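Local coordinates for cell surface protein (Putative S-layer protein) (PDB 5NJL) that is a putative S-layer protein of the Clostridioides difficile cell wall with an extended three-domain fold, and mediates cell adhesion in vitro, at residues T95-N100 and G160-D165. Residues are numbered along the deposited sequence; the frame is centred on the assembly and turned at random.
With SO4 (sulfate ion), chain L.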
loop_
_atom_site.group_PDB
_atom_site.type_symbol
_atom_site.label_atom_id
_atom_site.label_comp_id
_atom_site.label_asym_id
_atom_site.label_seq_id
_atom_site.Cartn_x
_atom_site.Cartn_y
_atom_site.Cartn_z
ATOM N N THR A 95 7.995 -15.414 -3.145
ATOM C CA THR A 95 7.983 -15.532 -4.606
ATOM C C THR A 95 6.884 -14.650 -5.157
ATOM O O THR A 95 5.760 -14.655 -4.656
ATOM C CB THR A 95 7.720 -16.973 -5.045
ATOM O OG1 THR A 95 8.681 -17.813 -4.422
ATOM C CG2 THR A 95 7.818 -17.094 -6.589
ATOM N N GLU A 96 7.209 -13.867 -6.173
ATOM C CA GLU A 96 6.218 -13.039 -6.817
ATOM C C GLU A 96 5.155 -13.900 -7.495
ATOM O O GLU A 96 5.425 -15.032 -7.898
ATOM C CB GLU A 96 6.900 -12.064 -7.803
ATOM C CG GLU A 96 7.627 -10.970 -7.002
ATOM C CD GLU A 96 8.261 -9.843 -7.806
ATOM O OE1 GLU A 96 8.587 -10.036 -8.991
ATOM O OE2 GLU A 96 8.491 -8.771 -7.187
ATOM N N LYS A 97 3.956 -13.358 -7.591
ATOM C CA LYS A 97 2.821 -14.036 -8.189
ATOM C C LYS A 97 2.485 -13.513 -9.591
ATOM O O LYS A 97 2.777 -12.365 -9.924
ATOM C CB LYS A 97 1.611 -13.888 -7.284
ATOM C CG LYS A 97 1.781 -14.497 -5.895
ATOM C CD LYS A 97 0.561 -14.178 -5.058
ATOM C CE LYS A 97 0.453 -15.087 -3.837
ATOM N NZ LYS A 97 -0.592 -14.553 -2.926
ATOM N N TYR A 98 1.845 -14.362 -10.396
ATOM C CA TYR A 98 1.224 -13.911 -11.645
ATOM C C TYR A 98 0.043 -13.017 -11.279
ATOM O O TYR A 98 -0.848 -13.436 -10.553
ATOM C CB TYR A 98 0.773 -15.115 -12.499
ATOM C CG TYR A 98 1.927 -16.055 -12.812
ATOM C CD1 TYR A 98 2.876 -15.708 -13.760
ATOM C CD2 TYR A 98 2.091 -17.251 -12.121
ATOM C CE1 TYR A 98 3.932 -16.542 -14.048
ATOM C CE2 TYR A 98 3.132 -18.095 -12.400
ATOM C CZ TYR A 98 4.061 -17.737 -13.349
ATOM O OH TYR A 98 5.123 -18.520 -13.601
ATOM N N GLU A 99 0.038 -11.780 -11.758
ATOM C CA GLU A 99 -0.988 -10.807 -11.355
ATOM C C GLU A 99 -2.057 -10.609 -12.402
ATOM O O GLU A 99 -3.149 -10.178 -12.078
ATOM C CB GLU A 99 -0.328 -9.471 -10.996
ATOM C CG GLU A 99 0.499 -9.604 -9.725
ATOM C CD GLU A 99 1.163 -8.319 -9.264
ATOM O OE1 GLU A 99 1.494 -7.456 -10.106
ATOM O OE2 GLU A 99 1.369 -8.186 -8.038
ATOM N N ASN A 100 -1.765 -10.960 -13.652
ATOM C CA ASN A 100 -2.719 -10.753 -14.729
ATOM C C ASN A 100 -2.430 -11.680 -15.912
ATOM O O ASN A 100 -1.412 -12.379 -15.936
ATOM C CB ASN A 100 -2.656 -9.279 -15.174
ATOM C CG ASN A 100 -1.255 -8.824 -15.451
ATOM O OD1 ASN A 100 -0.509 -9.484 -16.167
ATOM N ND2 ASN A 100 -0.875 -7.705 -14.871
ATOM N N GLY A 160 -2.591 -15.398 -9.659
ATOM C CA GLY A 160 -2.516 -15.488 -8.216
ATOM C C GLY A 160 -1.587 -16.566 -7.732
ATOM O O GLY A 160 -1.265 -16.599 -6.562
ATOM N N ASP A 161 -1.128 -17.454 -8.620
ATOM C CA ASP A 161 -0.120 -18.446 -8.249
ATOM C C ASP A 161 1.272 -17.861 -8.233
ATOM O O ASP A 161 1.570 -16.885 -8.940
ATOM C CB ASP A 161 -0.189 -19.664 -9.202
ATOM C CG ASP A 161 -1.440 -20.511 -8.985
ATOM O OD1 ASP A 161 -1.990 -20.530 -7.845
ATOM O OD2 ASP A 161 -1.879 -21.194 -9.935
ATOM N N GLU A 162 2.138 -18.445 -7.411
ATOM C CA GLU A 162 3.551 -18.070 -7.363
ATOM C C GLU A 162 4.256 -18.470 -8.654
ATOM O O GLU A 162 3.948 -19.531 -9.240
ATOM C CB GLU A 162 4.244 -18.710 -6.147
ATOM C CG GLU A 162 3.662 -18.191 -4.821
ATOM C CD GLU A 162 4.224 -18.866 -3.564
ATOM O OE1 GLU A 162 4.916 -19.901 -3.659
ATOM O OE2 GLU A 162 3.952 -18.345 -2.458
ATOM N N LYS A 163 5.176 -17.609 -9.099
ATOM C CA LYS A 163 5.940 -17.838 -10.320
ATOM C C LYS A 163 6.745 -19.107 -10.208
ATOM O O LYS A 163 7.349 -19.371 -9.179
ATOM C CB LYS A 163 6.846 -16.668 -10.654
ATOM C CG LYS A 163 6.022 -15.459 -11.104
ATOM C CD LYS A 163 6.896 -14.277 -11.500
ATOM C CE LYS A 163 6.013 -13.155 -12.017
ATOM N NZ LYS A 163 6.872 -12.059 -12.544
ATOM N N ILE A 164 6.718 -19.897 -11.271
ATOM C CA ILE A 164 7.345 -21.204 -11.244
ATOM C C ILE A 164 8.707 -21.135 -11.952
ATOM O O ILE A 164 8.997 -20.175 -12.680
ATOM C CB ILE A 164 6.399 -22.355 -11.713
ATOM C CG1 ILE A 164 5.662 -22.074 -13.008
ATOM C CG2 ILE A 164 5.329 -22.636 -10.681
ATOM C CD1 ILE A 164 6.570 -21.777 -14.146
ATOM N N ASP A 165 9.547 -22.141 -11.724
ATOM C CA ASP A 165 10.891 -22.184 -12.298
ATOM C C ASP A 165 11.203 -23.642 -12.598
ATOM O O ASP A 165 11.349 -24.438 -11.680
ATOM C CB ASP A 165 11.862 -21.601 -11.265
ATOM C CG ASP A 165 13.317 -21.562 -11.729
ATOM O OD1 ASP A 165 13.691 -22.006 -12.857
ATOM O OD2 ASP A 165 14.117 -21.072 -10.895
HETATM S S SO4 L . -3.173 -5.633 -13.124
HETATM O O1 SO4 L . -2.456 -4.361 -13.396
HETATM O O2 SO4 L . -2.229 -6.635 -12.578
HETATM O O3 SO4 L . -3.804 -6.129 -14.376
HETATM O O4 SO4 L . -4.226 -5.387 -12.114
HETATM O O HOH W 1 -2.888 -15.076 -4.803
#
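Lys97 and Glu162 form a single beta bridge, a non-hydrogen-bonded antiparallel pair with CA atoms 4.2 Å apart, flanked by bonds from Lys163 N to Glu96 O (2.9 Å) and from Tyr98 N to Asp161 O. Tyr98 faces both Asp161 and Gly160, its O taking Gly160 N (2.8 Å). Gly160 has phi/psi 96°/-11°, where a CB would jam against the preceding carbonyl O. Tyr98 is the buried side chain of the contact: ring CD2 lies 3.2 Å from Asp161 O, and CE2 lies against Lys163 CA. Lys163 CG sits over one ring face, offset toward the rim, in a CH-pi contact 3.9 Å from the centroid. Beyond the bridge, Tyr98 OH adds a fourth bond, nearly straight, from Ile164 N (3.1 Å, 166° at the hydrogen), and is also hydrogen-bonded to Glu107 OE1 of helix 101-115. Thr95 CG2 packs on Glu162 CB, while Thr95 OG1 is bonded to Ala196 O. The extended Lys97 chain passes Gly160 O, CD at 3.4 Å, and one water joins NZ to that carbonyl. Asn100 OD1 N-caps helix 101-115 at Asp103 N. A short antiparallel bridge running into a G1 beta bulge, Gly160 in position 1 and Asp161 in position 2 opposite Tyr98, thus joins the lead-in to helix 101-115 with the exit of strand 152-158.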